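Local coordinates for protein member of s1p family of ribosomal proteins (Pyrococcus furiosus, PDB 5YH1) that probably acts as a nuclease of the DHH family, related to RecJ, through a manganese-bound domain that, with its C-terminal partner domain, makes up this chain, at residues Q304-V315 with K345-F354; F387-L396 with V405-I416. All coordinates share one frame; numbering follows the deposited sequence.

Contact 1 (Q304-V315 with K345-F354)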
loop_
_atom_site.group_PDB
_atom_site.type_symbol
_atom_site.label_atom_id
_atom_site.label_comp_id
_atom_site.label_asym_id
_atom_site.label_seq_id
_atom_site.Cartn_x
_atom_site.Cartn_y
_atom_site.Cartn_z
ATOM N N GLN A 304 -13.776 -17.697 13.361
ATOM C CA GLN A 304 -14.129 -18.786 12.448
ATOM C C GLN A 304 -15.541 -19.309 12.709
ATOM O O GLN A 304 -16.303 -19.516 11.773
ATOM C CB GLN A 304 -13.099 -19.913 12.520
ATOM C CG GLN A 304 -11.739 -19.507 11.970
ATOM C CD GLN A 304 -10.747 -20.657 11.912
ATOM O OE1 GLN A 304 -11.122 -21.811 12.044
ATOM N NE2 GLN A 304 -9.477 -20.341 11.709
ATOM N N GLU A 305 -15.894 -19.508 13.979
ATOM C CA GLU A 305 -17.235 -19.984 14.331
ATOM C C GLU A 305 -18.327 -19.000 13.936
ATOM O O GLU A 305 -19.371 -19.402 13.426
ATOM C CB GLU A 305 -17.334 -20.261 15.833
ATOM C CG GLU A 305 -16.570 -21.499 16.242
ATOM C CD GLU A 305 -16.517 -21.703 17.742
ATOM O OE1 GLU A 305 -16.746 -20.742 18.514
ATOM O OE2 GLU A 305 -16.228 -22.844 18.144
ATOM N N LYS A 306 -18.076 -17.718 14.182
ATOM C CA LYS A 306 -19.019 -16.653 13.828
ATOM C C LYS A 306 -19.254 -16.623 12.327
ATOM O O LYS A 306 -20.395 -16.603 11.873
ATOM C CB LYS A 306 -18.479 -15.277 14.249
ATOM C CG LYS A 306 -19.354 -14.514 15.221
ATOM C CD LYS A 306 -18.992 -14.844 16.667
ATOM N N VAL A 307 -18.170 -16.599 11.555
ATOM C CA VAL A 307 -18.297 -16.482 10.100
ATOM C C VAL A 307 -18.959 -17.749 9.543
ATOM O O VAL A 307 -19.855 -17.677 8.711
ATOM C CB VAL A 307 -16.944 -16.140 9.411
ATOM C CG1 VAL A 307 -15.987 -17.324 9.424
ATOM C CG2 VAL A 307 -17.165 -15.687 7.977
ATOM N N LEU A 308 -18.573 -18.908 10.052
ATOM C CA LEU A 308 -19.181 -20.154 9.604
ATOM C C LEU A 308 -20.688 -20.182 9.867
ATOM O O LEU A 308 -21.473 -20.510 8.973
ATOM C CB LEU A 308 -18.502 -21.347 10.276
ATOM C CG LEU A 308 -18.897 -22.723 9.751
ATOM C CD1 LEU A 308 -18.638 -22.844 8.251
ATOM C CD2 LEU A 308 -18.139 -23.789 10.521
ATOM N N LYS A 309 -21.093 -19.809 11.077
ATOM C CA LYS A 309 -22.512 -19.752 11.421
ATOM C C LYS A 309 -23.326 -18.844 10.492
ATOM O O LYS A 309 -24.446 -19.181 10.110
ATOM C CB LYS A 309 -22.693 -19.294 12.864
ATOM C CG LYS A 309 -24.121 -19.431 13.349
ATOM C CD LYS A 309 -24.274 -18.959 14.780
ATOM C CE LYS A 309 -25.736 -19.002 15.192
ATOM N NZ LYS A 309 -25.899 -18.538 16.596
ATOM N N ALA A 310 -22.757 -17.706 10.116
ATOM C CA ALA A 310 -23.448 -16.746 9.252
ATOM C C ALA A 310 -23.480 -17.162 7.777
ATOM O O ALA A 310 -24.438 -16.836 7.064
ATOM C CB ALA A 310 -22.810 -15.371 9.390
ATOM N N VAL A 311 -22.441 -17.868 7.321
ATOM C CA VAL A 311 -22.274 -18.189 5.896
ATOM C C VAL A 311 -22.916 -19.521 5.488
ATOM O O VAL A 311 -23.443 -19.662 4.378
ATOM C CB VAL A 311 -20.772 -18.191 5.509
ATOM C CG1 VAL A 311 -20.576 -18.631 4.067
ATOM C CG2 VAL A 311 -20.181 -16.801 5.699
ATOM N N LEU A 312 -22.872 -20.489 6.392
ATOM C CA LEU A 312 -23.367 -21.852 6.140
ATOM C C LEU A 312 -24.785 -21.941 5.580
ATOM O O LEU A 312 -25.033 -22.736 4.686
ATOM C CB LEU A 312 -23.276 -22.671 7.427
ATOM C CG LEU A 312 -23.151 -24.173 7.344
ATOM C CD1 LEU A 312 -22.022 -24.589 6.402
ATOM C CD2 LEU A 312 -22.916 -24.694 8.761
ATOM N N PRO A 313 -25.725 -21.120 6.085
ATOM C CA PRO A 313 -27.070 -21.146 5.493
ATOM C C PRO A 313 -27.127 -20.808 4.002
ATOM O O PRO A 313 -28.122 -21.105 3.351
ATOM C CB PRO A 313 -27.823 -20.078 6.296
ATOM C CG PRO A 313 -27.145 -20.065 7.605
ATOM C CD PRO A 313 -25.686 -20.262 7.280
ATOM N N HIS A 314 -26.079 -20.192 3.467
ATOM C CA HIS A 314 -26.036 -19.853 2.045
ATOM C C HIS A 314 -25.282 -20.866 1.201
ATOM O O HIS A 314 -25.200 -20.720 -0.005
ATOM C CB HIS A 314 -25.423 -18.462 1.890
ATOM C CG HIS A 314 -26.176 -17.421 2.648
ATOM N ND1 HIS A 314 -25.682 -16.831 3.789
ATOM C CD2 HIS A 314 -27.423 -16.924 2.472
ATOM C CE1 HIS A 314 -26.581 -15.988 4.263
ATOM N NE2 HIS A 314 -27.645 -16.022 3.481
ATOM N N VAL A 315 -24.744 -21.907 1.821
ATOM C CA VAL A 315 -24.050 -22.947 1.061
ATOM C C VAL A 315 -25.092 -23.915 0.509
ATOM O O VAL A 315 -25.855 -24.471 1.269
ATOM C CB VAL A 315 -23.041 -23.712 1.943
ATOM C CG1 VAL A 315 -22.318 -24.788 1.141
ATOM C CG2 VAL A 315 -22.043 -22.746 2.558
ATOM N N LYS A 345 -9.267 -19.169 2.772
ATOM C CA LYS A 345 -9.380 -19.697 4.129
ATOM C C LYS A 345 -10.830 -20.039 4.469
ATOM O O LYS A 345 -11.099 -21.060 5.102
ATOM C CB LYS A 345 -8.830 -18.675 5.128
ATOM C CG LYS A 345 -8.926 -19.073 6.596
ATOM C CD LYS A 345 -7.994 -20.225 6.915
ATOM C CE LYS A 345 -8.278 -20.774 8.296
ATOM N NZ LYS A 345 -7.358 -21.887 8.640
ATOM N N LEU A 346 -11.753 -19.176 4.064
ATOM C CA LEU A 346 -13.179 -19.410 4.273
ATOM C C LEU A 346 -13.644 -20.697 3.610
ATOM O O LEU A 346 -14.386 -21.468 4.210
ATOM C CB LEU A 346 -14.013 -18.238 3.744
ATOM C CG LEU A 346 -15.536 -18.365 3.870
ATOM C CD1 LEU A 346 -15.958 -18.614 5.317
ATOM C CD2 LEU A 346 -16.206 -17.114 3.340
ATOM N N SER A 347 -13.235 -20.912 2.361
ATOM C CA SER A 347 -13.590 -22.135 1.645
ATOM C C SER A 347 -13.089 -23.372 2.391
ATOM O O SER A 347 -13.769 -24.389 2.429
ATOM C CB SER A 347 -13.034 -22.127 0.219
ATOM O OG SER A 347 -11.622 -22.281 0.235
ATOM N N GLY A 348 -11.910 -23.264 2.998
ATOM C CA GLY A 348 -11.353 -24.345 3.804
ATOM C C GLY A 348 -12.173 -24.633 5.052
ATOM O O GLY A 348 -12.361 -25.793 5.429
ATOM N N ILE A 349 -12.661 -23.573 5.689
ATOM C CA ILE A 349 -13.463 -23.695 6.908
ATOM C C ILE A 349 -14.803 -24.349 6.585
ATOM O O ILE A 349 -15.280 -25.188 7.343
ATOM C CB ILE A 349 -13.689 -22.312 7.559
ATOM C CG1 ILE A 349 -12.392 -21.803 8.186
ATOM C CG2 ILE A 349 -14.792 -22.355 8.607
ATOM C CD1 ILE A 349 -12.401 -20.301 8.407
ATOM N N ILE A 350 -15.411 -23.952 5.469
ATOM C CA ILE A 350 -16.664 -24.557 5.023
ATOM C C ILE A 350 -16.423 -26.018 4.637
ATOM O O ILE A 350 -17.178 -26.919 5.040
ATOM C CB ILE A 350 -17.276 -23.770 3.852
ATOM C CG1 ILE A 350 -17.759 -22.392 4.345
ATOM C CG2 ILE A 350 -18.438 -24.532 3.220
ATOM C CD1 ILE A 350 -17.930 -21.362 3.241
ATOM N N HIS A 351 -15.358 -26.248 3.875
ATOM C CA HIS A 351 -15.024 -27.592 3.428
ATOM C C HIS A 351 -14.788 -28.531 4.620
ATOM O O HIS A 351 -15.327 -29.640 4.647
ATOM C CB HIS A 351 -13.797 -27.557 2.519
ATOM C CG HIS A 351 -13.536 -28.840 1.806
ATOM N ND1 HIS A 351 -14.443 -29.401 0.933
ATOM C CD2 HIS A 351 -12.458 -29.656 1.807
ATOM C CE1 HIS A 351 -13.935 -30.511 0.429
ATOM N NE2 HIS A 351 -12.731 -30.688 0.944
ATOM N N ASP A 352 -14.000 -28.075 5.594
ATOM C CA ASP A 352 -13.741 -28.846 6.818
ATOM C C ASP A 352 -15.018 -29.208 7.542
ATOM O O ASP A 352 -15.141 -30.311 8.066
ATOM C CB ASP A 352 -12.845 -28.077 7.790
ATOM C CG ASP A 352 -11.420 -27.978 7.316
ATOM O OD1 ASP A 352 -11.032 -28.720 6.387
ATOM O OD2 ASP A 352 -10.683 -27.132 7.859
ATOM N N HIS A 353 -15.967 -28.281 7.574
ATOM C CA HIS A 353 -17.239 -28.531 8.242
ATOM C C HIS A 353 -17.967 -29.686 7.574
ATOM O O HIS A 353 -18.517 -30.553 8.255
ATOM C CB HIS A 353 -18.105 -27.279 8.237
ATOM C CG HIS A 353 -19.506 -27.514 8.694
ATOM N ND1 HIS A 353 -19.876 -27.457 10.020
ATOM C CD2 HIS A 353 -20.632 -27.803 8.001
ATOM C CE1 HIS A 353 -21.170 -27.700 10.125
ATOM N NE2 HIS A 353 -21.650 -27.923 8.915
ATOM N N PHE A 354 -17.957 -29.706 6.242
ATOM C CA PHE A 354 -18.617 -30.771 5.504
ATOM C C PHE A 354 -17.877 -32.104 5.678
ATOM O O PHE A 354 -18.512 -33.156 5.730
ATOM C CB PHE A 354 -18.836 -30.386 4.032
ATOM C CG PHE A 354 -20.048 -29.519 3.823
ATOM C CD1 PHE A 354 -19.958 -28.136 3.898
ATOM C CD2 PHE A 354 -21.285 -30.088 3.596
ATOM C CE1 PHE A 354 -21.081 -27.334 3.739
ATOM C CE2 PHE A 354 -22.414 -29.296 3.435
ATOM C CZ PHE A 354 -22.313 -27.914 3.504
#

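Contact 2 (F387-L396 with V405-I416)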
loop_
_atom_site.group_PDB
_atom_site.type_symbol
_atom_site.label_atom_id
_atom_site.label_comp_id
_atom_site.label_asym_id
_atom_site.label_seq_id
_atom_site.Cartn_x
_atom_site.Cartn_y
_atom_site.Cartn_z
ATOM N N PHE A 387 -10.934 -37.234 -9.867
ATOM C CA PHE A 387 -11.056 -35.796 -9.965
ATOM C C PHE A 387 -9.668 -35.195 -10.156
ATOM O O PHE A 387 -8.757 -35.481 -9.396
ATOM C CB PHE A 387 -11.702 -35.220 -8.707
ATOM C CG PHE A 387 -11.721 -33.726 -8.684
ATOM C CD1 PHE A 387 -12.711 -33.029 -9.351
ATOM C CD2 PHE A 387 -10.722 -33.016 -8.036
ATOM C CE1 PHE A 387 -12.725 -31.638 -9.351
ATOM C CE2 PHE A 387 -10.731 -31.628 -8.034
ATOM C CZ PHE A 387 -11.731 -30.943 -8.695
ATOM N N ASP A 388 -9.506 -34.376 -11.186
ATOM C CA ASP A 388 -8.247 -33.665 -11.404
ATOM C C ASP A 388 -8.583 -32.257 -11.860
ATOM O O ASP A 388 -9.090 -32.059 -12.967
ATOM C CB ASP A 388 -7.386 -34.386 -12.450
ATOM C CG ASP A 388 -6.007 -33.737 -12.645
ATOM O OD1 ASP A 388 -5.854 -32.509 -12.483
ATOM O OD2 ASP A 388 -5.060 -34.467 -12.976
ATOM N N LEU A 389 -8.308 -31.290 -10.987
ATOM C CA LEU A 389 -8.647 -29.905 -11.241
ATOM C C LEU A 389 -7.898 -29.344 -12.454
ATOM O O LEU A 389 -8.482 -28.614 -13.247
ATOM C CB LEU A 389 -8.365 -29.057 -9.998
ATOM C CG LEU A 389 -8.633 -27.551 -10.106
ATOM C CD1 LEU A 389 -10.103 -27.287 -10.402
ATOM C CD2 LEU A 389 -8.183 -26.850 -8.829
ATOM N N ASN A 390 -6.615 -29.681 -12.588
ATOM C CA ASN A 390 -5.808 -29.210 -13.730
ATOM C C ASN A 390 -6.375 -29.682 -15.063
ATOM O O ASN A 390 -6.444 -28.905 -16.010
ATOM C CB ASN A 390 -4.342 -29.623 -13.588
ATOM C CG ASN A 390 -3.677 -28.987 -12.381
ATOM O OD1 ASN A 390 -3.810 -27.790 -12.146
ATOM N ND2 ASN A 390 -2.975 -29.789 -11.596
ATOM N N LYS A 391 -6.815 -30.936 -15.123
ATOM C CA LYS A 391 -7.464 -31.464 -16.328
ATOM C C LYS A 391 -8.777 -30.751 -16.604
ATOM O O LYS A 391 -9.094 -30.461 -17.751
ATOM C CB LYS A 391 -7.736 -32.968 -16.211
ATOM C CG LYS A 391 -6.486 -33.817 -16.306
ATOM C CD LYS A 391 -6.778 -35.293 -16.074
ATOM C CE LYS A 391 -5.481 -36.091 -15.977
ATOM N NZ LYS A 391 -5.681 -37.450 -15.398
ATOM N N ILE A 392 -9.552 -30.493 -15.551
ATOM C CA ILE A 392 -10.844 -29.832 -15.719
ATOM C C ILE A 392 -10.651 -28.403 -16.218
ATOM O O ILE A 392 -11.390 -27.958 -17.084
ATOM C CB ILE A 392 -11.701 -29.897 -14.435
ATOM C CG1 ILE A 392 -12.209 -31.336 -14.258
ATOM C CG2 ILE A 392 -12.882 -28.932 -14.510
ATOM C CD1 ILE A 392 -12.836 -31.625 -12.921
ATOM N N VAL A 393 -9.640 -27.715 -15.700
ATOM C CA VAL A 393 -9.337 -26.343 -16.121
ATOM C C VAL A 393 -8.950 -26.288 -17.600
ATOM O O VAL A 393 -9.422 -25.411 -18.326
ATOM C CB VAL A 393 -8.229 -25.710 -15.255
ATOM C CG1 VAL A 393 -7.712 -24.416 -15.873
ATOM C CG2 VAL A 393 -8.744 -25.455 -13.849
ATOM N N LYS A 394 -8.095 -27.216 -18.038
ATOM C CA LYS A 394 -7.739 -27.323 -19.455
ATOM C C LYS A 394 -8.991 -27.560 -20.300
ATOM O O LYS A 394 -9.181 -26.912 -21.337
ATOM C CB LYS A 394 -6.722 -28.448 -19.692
ATOM C CG LYS A 394 -5.358 -28.196 -19.067
ATOM N N ILE A 395 -9.856 -28.470 -19.857
ATOM C CA ILE A 395 -11.114 -28.711 -20.567
ATOM C C ILE A 395 -11.935 -27.412 -20.667
ATOM O O ILE A 395 -12.433 -27.073 -21.740
ATOM C CB ILE A 395 -11.947 -29.840 -19.913
ATOM C CG1 ILE A 395 -11.288 -31.206 -20.166
ATOM C CG2 ILE A 395 -13.371 -29.862 -20.453
ATOM C CD1 ILE A 395 -11.874 -32.340 -19.342
ATOM N N LEU A 396 -12.070 -26.685 -19.560
ATOM C CA LEU A 396 -12.895 -25.474 -19.558
ATOM C C LEU A 396 -12.333 -24.412 -20.519
ATOM O O LEU A 396 -13.088 -23.795 -21.257
ATOM C CB LEU A 396 -13.051 -24.908 -18.137
ATOM C CG LEU A 396 -13.842 -25.777 -17.138
ATOM C CD1 LEU A 396 -13.839 -25.147 -15.753
ATOM C CD2 LEU A 396 -15.273 -26.023 -17.586
ATOM N N VAL A 405 -10.251 -18.377 -18.950
ATOM C CA VAL A 405 -10.099 -19.381 -17.895
ATOM C C VAL A 405 -8.627 -19.668 -17.619
ATOM O O VAL A 405 -7.842 -19.849 -18.538
ATOM C CB VAL A 405 -10.810 -20.696 -18.254
ATOM C CG1 VAL A 405 -10.589 -21.731 -17.161
ATOM C CG2 VAL A 405 -12.303 -20.457 -18.472
ATOM N N GLU A 406 -8.264 -19.706 -16.343
ATOM C CA GLU A 406 -6.893 -19.972 -15.929
ATOM C C GLU A 406 -6.838 -20.486 -14.504
ATOM O O GLU A 406 -7.744 -20.229 -13.709
ATOM C CB GLU A 406 -6.063 -18.696 -16.009
ATOM C CG GLU A 406 -5.111 -18.652 -17.187
ATOM C CD GLU A 406 -4.621 -17.252 -17.469
ATOM O OE1 GLU A 406 -4.646 -16.414 -16.540
ATOM O OE2 GLU A 406 -4.216 -16.997 -18.622
ATOM N N GLY A 407 -5.759 -21.198 -14.191
ATOM C CA GLY A 407 -5.444 -21.580 -12.825
ATOM C C GLY A 407 -5.280 -23.073 -12.671
ATOM O O GLY A 407 -4.802 -23.752 -13.578
ATOM N N GLY A 408 -5.702 -23.581 -11.519
ATOM C CA GLY A 408 -5.479 -24.973 -11.142
ATOM C C GLY A 408 -4.737 -24.982 -9.824
ATOM O O GLY A 408 -5.075 -24.227 -8.912
ATOM N N GLY A 409 -3.703 -25.813 -9.735
ATOM C CA GLY A 409 -2.946 -26.000 -8.498
ATOM C C GLY A 409 -2.754 -27.489 -8.312
ATOM O O GLY A 409 -2.174 -28.152 -9.173
ATOM N N HIS A 410 -3.258 -28.026 -7.205
ATOM C CA HIS A 410 -3.275 -29.474 -7.017
ATOM C C HIS A 410 -4.404 -30.052 -7.834
ATOM O O HIS A 410 -5.300 -29.326 -8.267
ATOM C CB HIS A 410 -3.480 -29.845 -5.550
ATOM C CG HIS A 410 -2.448 -29.267 -4.644
ATOM N ND1 HIS A 410 -1.205 -29.834 -4.491
ATOM C CD2 HIS A 410 -2.462 -28.161 -3.863
ATOM C CE1 HIS A 410 -0.497 -29.106 -3.650
ATOM N NE2 HIS A 410 -1.236 -28.084 -3.252
ATOM N N SER A 411 -4.363 -31.366 -8.030
ATOM C CA SER A 411 -5.484 -32.087 -8.620
ATOM C C SER A 411 -6.721 -32.009 -7.721
ATOM O O SER A 411 -7.831 -32.194 -8.209
ATOM C CB SER A 411 -5.111 -33.552 -8.866
ATOM O OG SER A 411 -4.821 -34.216 -7.647
ATOM N N TYR A 412 -6.519 -31.730 -6.425
ATOM C CA TYR A 412 -7.590 -31.741 -5.402
ATOM C C TYR A 412 -7.862 -30.381 -4.720
ATOM O O TYR A 412 -8.839 -30.245 -3.980
ATOM C CB TYR A 412 -7.270 -32.791 -4.315
ATOM C CG TYR A 412 -5.919 -32.585 -3.677
ATOM C CD1 TYR A 412 -5.723 -31.596 -2.710
ATOM C CD2 TYR A 412 -4.822 -33.356 -4.065
ATOM C CE1 TYR A 412 -4.477 -31.387 -2.142
ATOM C CE2 TYR A 412 -3.571 -33.155 -3.502
ATOM C CZ TYR A 412 -3.405 -32.170 -2.541
ATOM O OH TYR A 412 -2.169 -31.969 -1.976
ATOM N N ALA A 413 -7.010 -29.386 -4.951
ATOM C CA ALA A 413 -7.150 -28.086 -4.280
ATOM C C ALA A 413 -6.463 -26.984 -5.079
ATOM O O ALA A 413 -5.303 -27.117 -5.470
ATOM C CB ALA A 413 -6.593 -28.135 -2.863
ATOM N N GLY A 414 -7.189 -25.899 -5.318
ATOM C CA GLY A 414 -6.660 -24.795 -6.085
ATOM C C GLY A 414 -7.733 -23.779 -6.388
ATOM O O GLY A 414 -8.744 -23.694 -5.689
ATOM N N SER A 415 -7.509 -22.999 -7.433
ATOM C CA SER A 415 -8.426 -21.930 -7.780
ATOM C C SER A 415 -8.414 -21.640 -9.271
ATOM O O SER A 415 -7.423 -21.883 -9.955
ATOM C CB SER A 415 -8.100 -20.671 -6.980
ATOM O OG SER A 415 -6.746 -20.317 -7.140
ATOM N N ILE A 416 -9.556 -21.172 -9.757
ATOM C CA ILE A 416 -9.766 -20.825 -11.151
ATOM C C ILE A 416 -9.965 -19.314 -11.212
ATOM O O ILE A 416 -10.499 -18.712 -10.271
ATOM C CB ILE A 416 -11.029 -21.506 -11.713
ATOM C CG1 ILE A 416 -11.005 -23.014 -11.434
ATOM C CG2 ILE A 416 -11.128 -21.298 -13.213
ATOM C CD1 ILE A 416 -12.288 -23.733 -11.820
#

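Contact 1 (Q304-V315 with K345-F354)
L308 carries the centre of an apolar helix-helix interface: its CD1 lies 3.9 Å from I349 CG2 and 4.0 Å from I350 CG1, so one methyl meets both branched side chains. V307 CG2 approaches L346 CD1, and a turn later V311 CG1 stands 3.9 Å from I350 CD1. V315 CG1 comes within 3.8 Å of F354 CE1. The aromatic part centres on L312, which, with CG anti to the backbone N (chi1 -154°), sends its two methyls to neighbouring rings. CD2 lies over one face of H353, offset toward the rim, in a CH-pi contact, 3.8 Å from the ring centroid and 27° off its normal, while CD1 meets F354 CE1 obliquely. The polar end differs: Q304 lays CG 3.7 Å from I349 CD1, and its NE2 bonds to Y340 and E258. K345 NZ forms a salt bridge with the same E258, so that carboxylate ties both segments indirectly. The helix axes pass 10.4 Å apart at a signed angle of -75°. Behind the crossing, V311 and V315 rest on I329 of strand 325-330, S347 and H351 face strands 364-369 and 373-378, and F419 of the second subunit packs on V311.

Contact 2 (F387-L396 with V405-I416)
F387 turns its ring edge to Y412 CA, while S411 O approaches obliquely, 3.0 Å from F387 CE2. H410 and Y412 fold together, the Y412 hydroxyl above one H410 face and H410 CB over the centre of one Y412 face; Y195 adds an edge-to-face contact to H410. The amide of N390, its CG anti to the carbonyl carbon (chi1 -64°), grips G409 twice: OD1 accepts from G409 N at 3.1 Å, and ND2 donates to G409 O at 3.0 Å. G407, G408, G409 and H410 make up the GGGH motif of a DHHA1-type domain, which in relatives takes part in substrate binding; the H410 side chain is about 8 Å from the manganese. A beta carbon on G408 would fall 2.2 Å from N390 OD1. A leucine in place of N390 cannot make either bond, and G409 N and O would probably lose their side-chain partner, leaving this strand end less firmly tied. L389 N bonds S411 O at 3.0 Å where D388, the helix N-cap, accepts from K391 N through OD1, and L389 CD2 packs against G414 CA at 3.8 Å. The side chains of V393 and I416 pass in opposite directions, CG2 4.1 Å from CG1.

In the fold
Contact 1 is the more buried, with 6 of its 12 touching residues buried and none exposed; contact 2 reaches nearer the surface, with 5 of 18 buried and 4 exposed. Both belong to the region built round the six-stranded mixed sheet, yet their nearest atoms stay about 6 Å apart. They share strand 373-378 as a neighbour, met by helix 343-358 in contact 1 and by hairpin 406-416 in contact 2. Contact 1 joins two helices across their apolar sides and borders the second subunit. In contact 2, side-chain-to-backbone hydrogen bonds from N390 add to the apolar packing of L389, V393 and L396. H410 lies about 8 Å from the metal, K345 about 14 Å, side chain to ion.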